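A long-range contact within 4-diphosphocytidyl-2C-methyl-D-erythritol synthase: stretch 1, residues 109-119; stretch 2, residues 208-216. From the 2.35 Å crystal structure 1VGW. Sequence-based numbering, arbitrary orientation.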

# COMPACT_ATOMS: atom_id res chain seq x y z
N VAL B 109 -5.18 -20.24 1.90
CA VAL B 109 -6.11 -19.58 0.97
C VAL B 109 -5.48 -18.35 0.31
O VAL B 109 -5.14 -17.38 0.95
N HIS B 110 -5.21 -18.44 -1.01
CA HIS B 110 -4.52 -17.35 -1.70
C HIS B 110 -5.30 -16.73 -2.87
O HIS B 110 -5.89 -17.49 -3.62
N ASP B 111 -5.25 -15.41 -2.99
CA ASP B 111 -5.94 -14.72 -4.13
C ASP B 111 -5.32 -15.09 -5.49
O ASP B 111 -4.09 -15.07 -5.63
N ALA B 112 -6.09 -15.43 -6.49
CA ALA B 112 -5.65 -15.71 -7.85
C ALA B 112 -4.90 -14.56 -8.52
O ALA B 112 -4.08 -14.76 -9.42
N ALA B 113 -5.10 -13.32 -8.10
CA ALA B 113 -4.40 -12.20 -8.67
C ALA B 113 -3.18 -11.74 -7.91
O ALA B 113 -2.68 -10.66 -8.29
N ARG B 114 -2.73 -12.39 -6.86
CA ARG B 114 -1.51 -11.93 -6.15
C ARG B 114 -0.39 -12.84 -6.67
O ARG B 114 0.04 -13.82 -6.05
N CYS B 115 0.14 -12.44 -7.86
CA CYS B 115 1.11 -13.24 -8.55
C CYS B 115 2.55 -12.93 -8.30
O CYS B 115 3.42 -13.52 -8.98
N CYS B 116 2.88 -12.10 -7.35
CA CYS B 116 4.27 -11.75 -7.06
C CYS B 116 4.64 -12.08 -5.62
O CYS B 116 5.57 -11.50 -5.07
N LEU B 117 3.92 -13.03 -5.02
CA LEU B 117 4.21 -13.44 -3.65
C LEU B 117 5.61 -14.02 -3.54
O LEU B 117 5.85 -15.10 -4.08
N PRO B 118 6.54 -13.36 -2.87
CA PRO B 118 7.88 -13.85 -2.73
C PRO B 118 7.96 -15.20 -2.04
O PRO B 118 7.59 -15.42 -0.88
N SER B 119 8.73 -16.10 -2.66
CA SER B 119 8.97 -17.41 -2.09
C SER B 119 9.41 -17.36 -0.63
O SER B 119 9.04 -18.18 0.20
N GLY B 208 4.52 -9.73 5.65
CA GLY B 208 4.38 -10.05 4.24
C GLY B 208 5.46 -9.35 3.41
O GLY B 208 6.65 -9.47 3.71
N ASP B 209 5.03 -8.58 2.41
CA ASP B 209 5.96 -7.88 1.54
C ASP B 209 5.27 -6.89 0.61
O ASP B 209 4.22 -7.16 0.02
N ALA B 210 5.97 -5.80 0.28
CA ALA B 210 5.49 -4.76 -0.59
C ALA B 210 5.25 -5.20 -2.03
O ALA B 210 4.44 -4.59 -2.73
N ARG B 211 5.94 -6.25 -2.47
CA ARG B 211 5.77 -6.79 -3.82
C ARG B 211 4.56 -7.71 -3.91
O ARG B 211 4.07 -7.95 -5.02
N ASN B 212 4.04 -8.21 -2.79
CA ASN B 212 2.89 -9.12 -2.76
C ASN B 212 1.58 -8.41 -3.01
O ASN B 212 0.52 -8.67 -2.39
N LEU B 213 1.57 -7.46 -3.95
CA LEU B 213 0.38 -6.68 -4.23
C LEU B 213 -0.59 -7.43 -5.11
O LEU B 213 -0.23 -8.37 -5.78
N LYS B 214 -1.82 -6.97 -5.15
CA LYS B 214 -2.86 -7.61 -5.97
C LYS B 214 -3.07 -6.83 -7.26
O LYS B 214 -2.94 -5.61 -7.26
N LEU B 215 -3.38 -7.50 -8.35
CA LEU B 215 -3.64 -6.90 -9.64
C LEU B 215 -5.13 -6.56 -9.77
O LEU B 215 -5.93 -7.45 -10.08
N THR B 216 -5.48 -5.30 -9.51
CA THR B 216 -6.85 -4.82 -9.57
C THR B 216 -7.08 -3.61 -10.47
O THR B 216 -8.26 -3.33 -10.77

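Two irregular segments, far apart in sequence, can be held together by a few directional bonds, and side chains can also be braced within their own stretch; this contact, which buries 622 Å² in total, illustrates the principle. Two hydrogen bonds cross directly. The backbone supplies one, Leu215 N to Ala113 O at 3.2 Å; Arg114 supplies the other, its NH1 donating to Asn212 O at 3.0 Å, so that a charged side chain donates to a loop carbonyl. Water 1 adds a bridge, accepting from Cys116 N at 2.8 Å and donating to Leu213 O at 2.7 Å.

The arginine that reaches across is itself steadied within its own stretch. With chi1 m and chi2 and chi3 both t, Arg114 extends so that NE meets Asp111 OD1 at 2.9 Å, a hydrogen-bonded salt bridge, while His110 NE2 (chi1 t) donates to Arg114 O at 2.9 Å. In stretch 2, Asp209, with chi1 t, plays a comparable part: OD2 accepts from Arg211 N at 2.6 Å, and OD1 forms a salt bridge with Arg211 NH2 at 3.3 Å through a weak hydrogen bond.

Around these bonds, van der Waals packing mixes apolar and polar groups. Ala113 points toward stretch 2, its CB 4.3 Å from Leu215 CB. Lys214, all t, packs the base of its side chain on Arg114, Lys214 CB to Arg114 CG at 3.9 Å, and farther out its CE lies 4.0 Å from Asp111 OD1; its CB also covers one face of the Arg114 guanidinium. Pro118, pointing inward, sets CG 3.7 Å from Asp209 CG and CB 3.8 Å from Arg211 NH2, over one face of that guanidinium. Cys116, chi1 m, also points inward and brings CB within 3.3 Å of Arg211 O. Asn212, chi1 t, starts sideways, but its end comes nearer, placing OD1 3.6 Å from Leu117 CB and at the edge of the His110 ring.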

# COMPACT_ATOMS: atom_id res chain seq x y z
CB VAL B 109 -7.46 -19.24 1.60
CG1 VAL B 109 -8.57 -18.91 0.58
CG2 VAL B 109 -8.03 -20.40 2.46
CB HIS B 110 -3.20 -17.86 -2.29
CG HIS B 110 -2.26 -16.80 -2.75
ND1 HIS B 110 -1.68 -15.89 -1.90
CD2 HIS B 110 -1.79 -16.50 -3.99
CE1 HIS B 110 -0.89 -15.06 -2.60
NE2 HIS B 110 -0.95 -15.43 -3.86
CB ASP B 111 -5.72 -13.22 -3.95
CG ASP B 111 -6.53 -12.56 -2.87
OD1 ASP B 111 -5.96 -11.65 -2.22
OD2 ASP B 111 -7.69 -12.91 -2.65
CB ALA B 112 -6.90 -15.96 -8.74
CB ALA B 113 -5.35 -11.01 -8.85
CB ARG B 114 -1.65 -11.94 -4.66
CG ARG B 114 -2.45 -10.86 -3.97
CD ARG B 114 -2.41 -10.94 -2.46
NE ARG B 114 -3.49 -10.20 -1.81
CZ ARG B 114 -3.41 -8.96 -1.34
NH1 ARG B 114 -2.29 -8.25 -1.42
NH2 ARG B 114 -4.45 -8.39 -0.74
CB CYS B 115 0.84 -13.32 -10.06
SG CYS B 115 0.83 -11.71 -10.94
CB CYS B 116 4.48 -10.25 -7.35
SG CYS B 116 4.36 -9.91 -9.16
CB LEU B 117 3.18 -14.55 -3.28
CG LEU B 117 3.54 -15.36 -2.02
CD1 LEU B 117 3.39 -14.49 -0.79
CD2 LEU B 117 2.78 -16.67 -1.95
CB PRO B 118 8.58 -12.84 -1.83
CG PRO B 118 7.60 -11.85 -1.43
CD PRO B 118 6.34 -12.06 -2.21
CB SER B 119 10.10 -18.09 -2.91
OG SER B 119 10.07 -19.46 -2.58
CB ASP B 209 6.69 -8.96 0.71
CG ASP B 209 7.85 -8.43 -0.10
OD1 ASP B 209 9.02 -8.66 0.30
OD2 ASP B 209 7.60 -7.80 -1.15
CB ALA B 210 6.48 -3.58 -0.62
CB ARG B 211 7.00 -7.61 -4.26
CG ARG B 211 8.31 -6.86 -4.31
CD ARG B 211 9.37 -7.59 -3.46
NE ARG B 211 9.93 -8.75 -4.10
CZ ARG B 211 10.60 -9.75 -3.56
NH1 ARG B 211 11.03 -10.76 -4.32
NH2 ARG B 211 10.85 -9.77 -2.26
CB ASN B 212 2.85 -9.81 -1.38
CG ASN B 212 1.88 -10.95 -1.24
OD1 ASN B 212 1.48 -11.60 -2.22
ND2 ASN B 212 1.44 -11.23 -0.02
CB LEU B 213 0.71 -5.33 -4.80
CG LEU B 213 1.66 -5.21 -5.98
CD1 LEU B 213 1.40 -6.22 -7.07
CD2 LEU B 213 1.59 -3.77 -6.54
CB LYS B 214 -4.15 -7.58 -5.13
CG LYS B 214 -5.20 -8.58 -5.55
CD LYS B 214 -6.53 -8.32 -4.83
CE LYS B 214 -7.51 -9.43 -5.15
NZ LYS B 214 -8.93 -9.06 -4.91
CB LEU B 215 -3.17 -7.80 -10.79
CG LEU B 215 -3.39 -7.30 -12.22
CD1 LEU B 215 -3.55 -5.78 -12.28
CD2 LEU B 215 -2.24 -7.69 -13.14
CB THR B 216 -7.36 -4.41 -8.16
OG1 THR B 216 -6.48 -3.37 -7.70
CG2 THR B 216 -7.34 -5.57 -7.19
O HOH W 1 1.29 -10.58 -5.63